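CurJ (Moorea producens 3L, PDB 5TZ6) probably catalyses vinylogous dehydration of the growing chain as a dehydratase domain of the curacin polyketide synthase. Local coordinates at residues K7-I12 with K210-P215; A68-I73 with T249-S254. The protein carries 1 engineered substitution. All blocks are in the same frame, centred on the assembly; numbering follows the deposited sequence.

Interaction 1: residues K7-I12 with K210-P215; sequences KLHPLI and KYQLHP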
ATOM      1  N   LYS A   7      -5.556   5.102 -10.295  1.00139.93           N
ATOM      2  CA  LYS A   7      -5.071   3.773 -10.648  1.00128.44           C
ATOM      3  C   LYS A   7      -3.679   3.925 -11.242  1.00120.53           C
ATOM      4  O   LYS A   7      -3.517   4.579 -12.278  1.00118.96           O
ATOM      5  CB  LYS A   7      -6.013   3.106 -11.658  1.00125.83           C
ATOM      6  CG  LYS A   7      -6.085   1.587 -11.629  1.00113.36           C
ATOM      7  CD  LYS A   7      -7.205   1.121 -12.559  1.00115.58           C
ATOM      8  CE  LYS A   7      -7.366  -0.389 -12.589  1.00112.53           C
ATOM      9  NZ  LYS A   7      -8.518  -0.790 -13.449  1.00111.03           N
ATOM     10  N   LEU A   8      -2.676   3.329 -10.592  1.00108.20           N
ATOM     11  CA  LEU A   8      -1.307   3.491 -11.071  1.00103.86           C
ATOM     12  C   LEU A   8      -1.119   2.840 -12.435  1.00 99.88           C
ATOM     13  O   LEU A   8      -0.371   3.355 -13.276  1.00102.14           O
ATOM     14  CB  LEU A   8      -0.318   2.905 -10.061  1.00 91.68           C
ATOM     15  CG  LEU A   8      -0.414   3.425  -8.623  1.00 85.09           C
ATOM     16  CD1 LEU A   8       0.598   2.727  -7.721  1.00 81.85           C
ATOM     17  CD2 LEU A   8      -0.226   4.937  -8.577  1.00 78.03           C
ATOM     18  N   HIS A   9      -1.805   1.723 -12.676  1.00 92.44           N
ATOM     19  CA  HIS A   9      -1.680   0.936 -13.890  1.00 90.54           C
ATOM     20  C   HIS A   9      -2.918   0.061 -13.928  1.00 92.74           C
ATOM     21  O   HIS A   9      -3.322  -0.447 -12.874  1.00 97.15           O
ATOM     22  CB  HIS A   9      -0.401   0.087 -13.869  1.00 84.12           C
ATOM     23  CG  HIS A   9      -0.044  -0.525 -15.191  1.00 85.07           C
ATOM     24  ND1 HIS A   9      -0.752  -1.568 -15.749  1.00 74.00           N
ATOM     25  CD2 HIS A   9       0.963  -0.252 -16.054  1.00 87.74           C
ATOM     26  CE1 HIS A   9      -0.202  -1.904 -16.904  1.00 68.35           C
ATOM     27  NE2 HIS A   9       0.840  -1.120 -17.111  1.00 85.45           N
ATOM     28  N   PRO A  10      -3.551  -0.134 -15.089  1.00 92.15           N
ATOM     29  CA  PRO A  10      -4.808  -0.902 -15.114  1.00 90.55           C
ATOM     30  C   PRO A  10      -4.712  -2.229 -14.370  1.00 79.82           C
ATOM     31  O   PRO A  10      -5.730  -2.784 -13.944  1.00 81.82           O
ATOM     32  CB  PRO A  10      -5.078  -1.107 -16.616  1.00 87.72           C
ATOM     33  CG  PRO A  10      -3.835  -0.614 -17.339  1.00 91.93           C
ATOM     34  CD  PRO A  10      -3.178   0.371 -16.421  1.00 90.09           C
ATOM     35  N   LEU A  11      -3.492  -2.734 -14.186  1.00 70.92           N
ATOM     36  CA  LEU A  11      -3.259  -3.992 -13.492  1.00 75.79           C
ATOM     37  C   LEU A  11      -2.795  -3.811 -12.052  1.00 79.43           C
ATOM     38  O   LEU A  11      -2.631  -4.807 -11.343  1.00 85.25           O
ATOM     39  CB  LEU A  11      -2.215  -4.815 -14.248  1.00 69.16           C
ATOM     40  CG  LEU A  11      -2.622  -5.361 -15.611  1.00 72.17           C
ATOM     41  CD1 LEU A  11      -1.451  -6.088 -16.246  1.00 74.81           C
ATOM     42  CD2 LEU A  11      -3.835  -6.277 -15.483  1.00 72.62           C
ATOM     43  N   ILE A  12      -2.579  -2.577 -11.600  1.00 69.82           N
ATOM     44  CA  ILE A  12      -1.954  -2.330 -10.304  1.00 67.99           C
ATOM     45  C   ILE A  12      -2.708  -1.203  -9.616  1.00 66.89           C
ATOM     46  O   ILE A  12      -2.725  -0.070 -10.111  1.00 65.42           O
ATOM     47  CB  ILE A  12      -0.463  -1.976 -10.437  1.00 65.10           C
ATOM     48  CG1 ILE A  12       0.322  -3.197 -10.914  1.00 63.96           C
ATOM     49  CG2 ILE A  12       0.086  -1.456  -9.115  1.00 61.15           C
ATOM     50  CD1 ILE A  12       1.776  -2.912 -11.195  1.00 67.00           C
ATOM     51  N   LYS A 210      -2.420   1.770 -22.165  1.00123.79           N
ATOM     52  CA  LYS A 210      -1.865   1.877 -20.822  1.00119.49           C
ATOM     53  C   LYS A 210      -1.039   0.660 -20.433  1.00108.92           C
ATOM     54  O   LYS A 210      -0.238   0.746 -19.496  1.00110.48           O
ATOM     55  CB  LYS A 210      -2.990   2.080 -19.802  1.00122.44           C
ATOM     56  CG  LYS A 210      -3.070   3.483 -19.212  1.00127.90           C
ATOM     57  CD  LYS A 210      -3.634   4.482 -20.207  1.00132.97           C
ATOM     58  CE  LYS A 210      -3.995   5.793 -19.525  1.00139.29           C
ATOM     59  NZ  LYS A 210      -2.862   6.349 -18.733  1.00136.74           N
ATOM     60  N   TYR A 211      -1.209  -0.459 -21.132  1.00 99.66           N
ATOM     61  CA  TYR A 211      -0.434  -1.659 -20.857  1.00 82.77           C
ATOM     62  C   TYR A 211       0.900  -1.620 -21.590  1.00 76.49           C
ATOM     63  O   TYR A 211       0.992  -1.128 -22.717  1.00 75.42           O
ATOM     64  CB  TYR A 211      -1.200  -2.907 -21.298  1.00 73.56           C
ATOM     65  CG  TYR A 211      -2.419  -3.271 -20.477  1.00 72.94           C
ATOM     66  CD1 TYR A 211      -3.663  -2.728 -20.769  1.00 74.98           C
ATOM     67  CD2 TYR A 211      -2.336  -4.193 -19.439  1.00 69.20           C
ATOM     68  CE1 TYR A 211      -4.787  -3.076 -20.035  1.00 80.09           C
ATOM     69  CE2 TYR A 211      -3.457  -4.544 -18.698  1.00 70.56           C
ATOM     70  CZ  TYR A 211      -4.679  -3.982 -19.001  1.00 80.23           C
ATOM     71  OH  TYR A 211      -5.798  -4.325 -18.273  1.00 86.92           O
ATOM     72  N   GLN A 212       1.939  -2.153 -20.945  1.00 65.06           N
ATOM     73  CA  GLN A 212       3.155  -2.486 -21.679  1.00 65.85           C
ATOM     74  C   GLN A 212       2.878  -3.598 -22.689  1.00 69.05           C
ATOM     75  O   GLN A 212       3.062  -3.420 -23.898  1.00 73.09           O
ATOM     76  CB  GLN A 212       4.275  -2.894 -20.715  1.00 60.49           C
ATOM     77  CG  GLN A 212       4.931  -1.743 -19.962  1.00 70.51           C
ATOM     78  CD  GLN A 212       3.959  -0.963 -19.103  1.00 75.08           C
ATOM     79  OE1 GLN A 212       3.279  -1.529 -18.250  1.00 69.31           O
ATOM     80  NE2 GLN A 212       3.893   0.347 -19.319  1.00 79.81           N
ATOM     81  N   LEU A 213       2.447  -4.758 -22.197  1.00 59.09           N
ATOM     82  CA  LEU A 213       1.970  -5.858 -23.026  1.00 55.94           C
ATOM     83  C   LEU A 213       0.723  -6.425 -22.376  1.00 57.71           C
ATOM     84  O   LEU A 213       0.783  -6.923 -21.248  1.00 55.60           O
ATOM     85  CB  LEU A 213       3.021  -6.959 -23.191  1.00 54.41           C
ATOM     86  CG  LEU A 213       4.224  -6.699 -24.089  1.00 64.39           C
ATOM     87  CD1 LEU A 213       5.038  -7.971 -24.224  1.00 62.53           C
ATOM     88  CD2 LEU A 213       3.773  -6.198 -25.454  1.00 60.86           C
ATOM     89  N   HIS A 214      -0.399  -6.340 -23.080  1.00 61.97           N
ATOM     90  CA  HIS A 214      -1.655  -6.823 -22.537  1.00 43.28           C
ATOM     91  C   HIS A 214      -1.527  -8.297 -22.161  1.00 47.67           C
ATOM     92  O   HIS A 214      -0.886  -9.072 -22.884  1.00 48.35           O
ATOM     93  CB  HIS A 214      -2.780  -6.634 -23.552  1.00 45.82           C
ATOM     94  CG  HIS A 214      -4.151  -6.654 -22.948  1.00 55.64           C
ATOM     95  ND1 HIS A 214      -4.812  -7.824 -22.644  1.00 55.29           N
ATOM     96  CD2 HIS A 214      -4.987  -5.647 -22.596  1.00 57.73           C
ATOM     97  CE1 HIS A 214      -5.995  -7.537 -22.127  1.00 55.21           C
ATOM     98  NE2 HIS A 214      -6.126  -6.223 -22.088  1.00 57.92           N
ATOM     99  N   PRO A 215      -2.075  -8.713 -21.021  1.00 43.20           N
ATOM    100  CA  PRO A 215      -2.001 -10.140 -20.668  1.00 37.97           C
ATOM    101  C   PRO A 215      -2.395 -11.052 -21.819  1.00 55.29           C
ATOM    102  O   PRO A 215      -1.716 -12.061 -22.060  1.00 54.24           O
ATOM    103  CB  PRO A 215      -2.960 -10.259 -19.479  1.00 42.51           C
ATOM    104  CG  PRO A 215      -3.050  -8.879 -18.899  1.00 40.37           C
ATOM    105  CD  PRO A 215      -2.791  -7.907 -20.018  1.00 47.29           C
TER
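The type I turn from H9 to I12, just before strand 14-16 of the double hot-dog fold, packs through H9, P10 and L11 on Y211 and Q212 in the loop that leads into helix 215-223. P10 lies over one face of the Y211 ring, CG 3.9 Å from the ring centroid, a CH-pi contact; within the same loop H214 CD2 lies over the opposite face, toward the rim. L11 crosses the tyrosine at about a right angle: its CG comes within 3.3 Å of Y211 CE2, and its CD2 sits at the ring edge, in plane. L11 CD1 also meets P215 CG at 4.2 Å. H9 turns an edge toward the Y211 face in an offset edge-to-face pair, centroids 5.7 Å apart and planes at 85°. H9 CG is anti to the backbone N (chi1 -168°); H9 NE2 donates to Q212 OE1 over 2.7 Å. That bond is bent, 137° at the hydrogen, and the amide oxygen stands somewhat out of the imidazole plane. K210 O is also close to H9 NE2, but its angle is too poor for a hydrogen bond. On the outer side the CB of K210 rests 3.7 Å from P10 CG while its amino end points off from the turn. Helix 51-65 backs the contact, A60 touching H9 and S56 touching L11 and P215. Proline, leucine and two histidines together probably restrict rotation of the Y211 ring, and one short, bent bond gives the buried imidazole a polar partner within this largely apolar packing.

Interaction 2: residues A68-I73 with T249-S254; sequences ATECQI and TFYNSS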
ATOM      1  N   ALA A  68      13.898   3.240 -17.162  1.00 89.07           N
ATOM      2  CA  ALA A  68      13.973   2.812 -18.551  1.00 80.90           C
ATOM      3  C   ALA A  68      12.757   1.968 -18.939  1.00 85.63           C
ATOM      4  O   ALA A  68      11.976   1.518 -18.097  1.00 89.43           O
ATOM      5  CB  ALA A  68      15.269   2.037 -18.800  1.00 78.80           C
ATOM      6  N   THR A  69      12.606   1.755 -20.246  1.00 92.17           N
ATOM      7  CA  THR A  69      11.477   1.020 -20.804  1.00 82.26           C
ATOM      8  C   THR A  69      11.787  -0.450 -21.061  1.00 73.50           C
ATOM      9  O   THR A  69      10.911  -1.301 -20.882  1.00 74.63           O
ATOM     10  CB  THR A  69      11.007   1.673 -22.111  1.00 83.22           C
ATOM     11  OG1 THR A  69       9.921   0.918 -22.662  1.00 88.36           O
ATOM     12  CG2 THR A  69      12.136   1.712 -23.123  1.00 79.79           C
ATOM     13  N   GLU A  70      13.008  -0.767 -21.497  1.00 67.20           N
ATOM     14  CA  GLU A  70      13.390  -2.150 -21.750  1.00 66.58           C
ATOM     15  C   GLU A  70      13.700  -2.845 -20.431  1.00 69.08           C
ATOM     16  O   GLU A  70      14.437  -2.308 -19.598  1.00 74.67           O
ATOM     17  CB  GLU A  70      14.620  -2.223 -22.659  1.00 67.39           C
ATOM     18  CG  GLU A  70      14.431  -1.684 -24.072  1.00 84.68           C
ATOM     19  CD  GLU A  70      14.714  -0.195 -24.183  1.00 98.00           C
ATOM     20  OE1 GLU A  70      15.252   0.393 -23.220  1.00 96.74           O
ATOM     21  OE2 GLU A  70      14.400   0.387 -25.243  1.00108.89           O
ATOM     22  N   CYS A  71      13.142  -4.035 -20.234  1.00 61.41           N
ATOM     23  CA  CYS A  71      13.491  -4.802 -19.050  1.00 66.20           C
ATOM     24  C   CYS A  71      13.344  -6.289 -19.341  1.00 54.47           C
ATOM     25  O   CYS A  71      12.823  -6.699 -20.380  1.00 56.26           O
ATOM     26  CB  CYS A  71      12.651  -4.380 -17.846  1.00 76.85           C
ATOM     27  SG  CYS A  71      11.001  -5.008 -17.886  1.00 74.13           S
ATOM     28  N   GLN A  72      13.816  -7.097 -18.399  1.00 57.50           N
ATOM     29  CA  GLN A  72      13.889  -8.533 -18.588  1.00 55.79           C
ATOM     30  C   GLN A  72      13.514  -9.242 -17.298  1.00 58.04           C
ATOM     31  O   GLN A  72      13.850  -8.785 -16.197  1.00 58.00           O
ATOM     32  CB  GLN A  72      15.286  -8.971 -19.035  1.00 59.33           C
ATOM     33  CG  GLN A  72      16.382  -8.646 -18.044  1.00 66.10           C
ATOM     34  CD  GLN A  72      17.760  -9.009 -18.564  1.00 75.57           C
ATOM     35  OE1 GLN A  72      17.943  -9.250 -19.758  1.00 74.00           O
ATOM     36  NE2 GLN A  72      18.741  -9.037 -17.667  1.00 90.96           N
ATOM     37  N   ILE A  73      12.784 -10.343 -17.462  1.00 45.25           N
ATOM     38  CA  ILE A  73      12.359 -11.224 -16.387  1.00 48.02           C
ATOM     39  C   ILE A  73      13.018 -12.571 -16.639  1.00 49.48           C
ATOM     40  O   ILE A  73      12.871 -13.136 -17.726  1.00 52.82           O
ATOM     41  CB  ILE A  73      10.827 -11.365 -16.367  1.00 51.53           C
ATOM     42  CG1 ILE A  73      10.181  -9.989 -16.567  1.00 45.90           C
ATOM     43  CG2 ILE A  73      10.366 -12.046 -15.078  1.00 45.37           C
ATOM     44  CD1 ILE A  73       8.684 -10.029 -16.763  1.00 43.32           C
ATOM     45  N   THR A 249      12.098 -10.636 -22.451  1.00 45.06           N
ATOM     46  CA  THR A 249      12.529  -9.256 -22.604  1.00 59.43           C
ATOM     47  C   THR A 249      11.426  -8.432 -23.254  1.00 55.14           C
ATOM     48  O   THR A 249      10.915  -8.793 -24.321  1.00 50.28           O
ATOM     49  CB  THR A 249      13.818  -9.159 -23.424  1.00 57.30           C
ATOM     50  OG1 THR A 249      14.809 -10.023 -22.858  1.00 61.71           O
ATOM     51  CG2 THR A 249      14.340  -7.724 -23.433  1.00 61.18           C
ATOM     52  N   PHE A 250      11.059  -7.343 -22.588  1.00 48.62           N
ATOM     53  CA  PHE A 250      10.155  -6.336 -23.115  1.00 51.38           C
ATOM     54  C   PHE A 250      10.987  -5.141 -23.564  1.00 60.12           C
ATOM     55  O   PHE A 250      11.723  -4.556 -22.760  1.00 65.91           O
ATOM     56  CB  PHE A 250       9.139  -5.922 -22.052  1.00 55.00           C
ATOM     57  CG  PHE A 250       8.303  -4.729 -22.431  1.00 60.36           C
ATOM     58  CD1 PHE A 250       7.293  -4.831 -23.383  1.00 60.27           C
ATOM     59  CD2 PHE A 250       8.529  -3.501 -21.833  1.00 62.75           C
ATOM     60  CE1 PHE A 250       6.524  -3.722 -23.719  1.00 63.82           C
ATOM     61  CE2 PHE A 250       7.767  -2.390 -22.169  1.00 67.28           C
ATOM     62  CZ  PHE A 250       6.765  -2.503 -23.114  1.00 67.57           C
ATOM     63  N   TYR A 251      10.878  -4.793 -24.846  1.00 55.75           N
ATOM     64  CA  TYR A 251      11.618  -3.679 -25.435  1.00 63.53           C
ATOM     65  C   TYR A 251      10.798  -2.392 -25.450  1.00 59.06           C
ATOM     66  O   TYR A 251      11.222  -1.378 -24.892  1.00 70.51           O
ATOM     67  CB  TYR A 251      12.076  -4.055 -26.850  1.00 66.62           C
ATOM     68  CG  TYR A 251      13.022  -5.232 -26.861  1.00 70.85           C
ATOM     69  CD1 TYR A 251      14.386  -5.049 -26.680  1.00 81.43           C
ATOM     70  CD2 TYR A 251      12.550  -6.526 -27.020  1.00 70.64           C
ATOM     71  CE1 TYR A 251      15.256  -6.120 -26.675  1.00 85.18           C
ATOM     72  CE2 TYR A 251      13.414  -7.610 -27.016  1.00 72.88           C
ATOM     73  CZ  TYR A 251      14.763  -7.400 -26.845  1.00 78.27           C
ATOM     74  OH  TYR A 251      15.625  -8.469 -26.840  1.00 75.89           O
ATOM     75  N   ASN A 252       9.631  -2.410 -26.090  1.00 65.70           N
ATOM     76  CA  ASN A 252       8.756  -1.245 -26.119  1.00 81.46           C
ATOM     77  C   ASN A 252       7.359  -1.681 -26.535  1.00 79.85           C
ATOM     78  O   ASN A 252       7.191  -2.690 -27.223  1.00 81.49           O
ATOM     79  CB  ASN A 252       9.290  -0.161 -27.067  1.00 99.71           C
ATOM     80  CG  ASN A 252       9.480  -0.666 -28.485  1.00108.18           C
ATOM     81  OD1 ASN A 252      10.607  -0.910 -28.921  1.00102.37           O
ATOM     82  ND2 ASN A 252       8.379  -0.830 -29.213  1.00110.92           N
ATOM     83  N   SER A 253       6.362  -0.908 -26.114  1.00 84.22           N
ATOM     84  CA  SER A 253       4.978  -1.222 -26.437  1.00 88.92           C
ATOM     85  C   SER A 253       4.633  -0.698 -27.827  1.00 89.02           C
ATOM     86  O   SER A 253       5.140   0.335 -28.268  1.00 93.80           O
ATOM     87  CB  SER A 253       4.034  -0.626 -25.391  1.00 99.22           C
ATOM     88  OG  SER A 253       2.826  -1.365 -25.311  1.00110.62           O
ATOM     89  N   SER A 254       3.764  -1.431 -28.521  1.00 86.65           N
ATOM     90  CA  SER A 254       3.403  -1.140 -29.905  1.00 92.90           C
ATOM     91  C   SER A 254       2.000  -0.554 -30.011  1.00100.08           C
ATOM     92  O   SER A 254       1.029  -1.169 -29.558  1.00102.89           O
ATOM     93  CB  SER A 254       3.499  -2.405 -30.757  1.00 89.35           C
ATOM     94  OG  SER A 254       3.225  -2.122 -32.115  1.00100.13           O
TER
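C71 and F250 form the antiparallel hydrogen-bonded pair where strand 71-77 meets the end of strand 239-250, the seam at which the two hot-dog halves probably share their sheet. This is the tight part. C71 N donates to F250 O and F250 N to C71 O, each over 2.9 Å. Each carbonyl also takes a CA-H...O contact: E70 CA lies 3.1 Å from F250 O, and T249 CA 3.4 Å from C71 O. Next along is the non-hydrogen-bonded pair Q72 and T249, CA atoms 4.3 Å apart. The side chains of C71 and F250 share the sheet face that packs on L59 of helix 51-65, and the edge of the F250 ring meets T69 O, 3.4 Å from CD2; those of Q72 and T249 occupy the other face, where Q72 NE2 turns to S140. Beyond the strand ends the contact slackens. E70 CG, beside its own backbone N (chi1 -64°), reaches 3.3 Å from Y251 O and lies obliquely to the Y251 ring, whose OH bonds E145. An alanine in place of this glutamate would lose CG and the carboxylate, and would probably open a gap beside the Y251 carbonyl and the CD1 side of its ring. The exposed T69 completes the loose side: its OG1 makes a weak bond of 3.5 Å to Y251 O. N252 OD1 looks elsewhere, to Q146. The firm bonds here run from backbone to backbone and depend little on side-chain identity, whereas toward solvent the join rests on a weak hydroxyl bond and the aliphatic part of a glutamate.

Overall arrangement
Both contacts are partly buried and bring residues from what are probably the two hot-dog halves together against helix 51-65, interaction 1 through S56 and A60, interaction 2 through L59 and A62. Their centres lie about 14 Å apart and they meet directly: S253 OG probably hydrogen-bonds to the carbonyls of Q212 and Y211, and F250 packs on L213. Interaction 1 joins two loops, so it relies on side chains, with aromatic and apolar packing and a single imidazole-amide bond. Interaction 2 joins strands and relies on paired backbone bonds, fading to weak contacts at its exposed T69 end; the exposed border of interaction 1 is K210. In interaction 1 the P215 side chain is about 11 Å from the bound hydroxy acid.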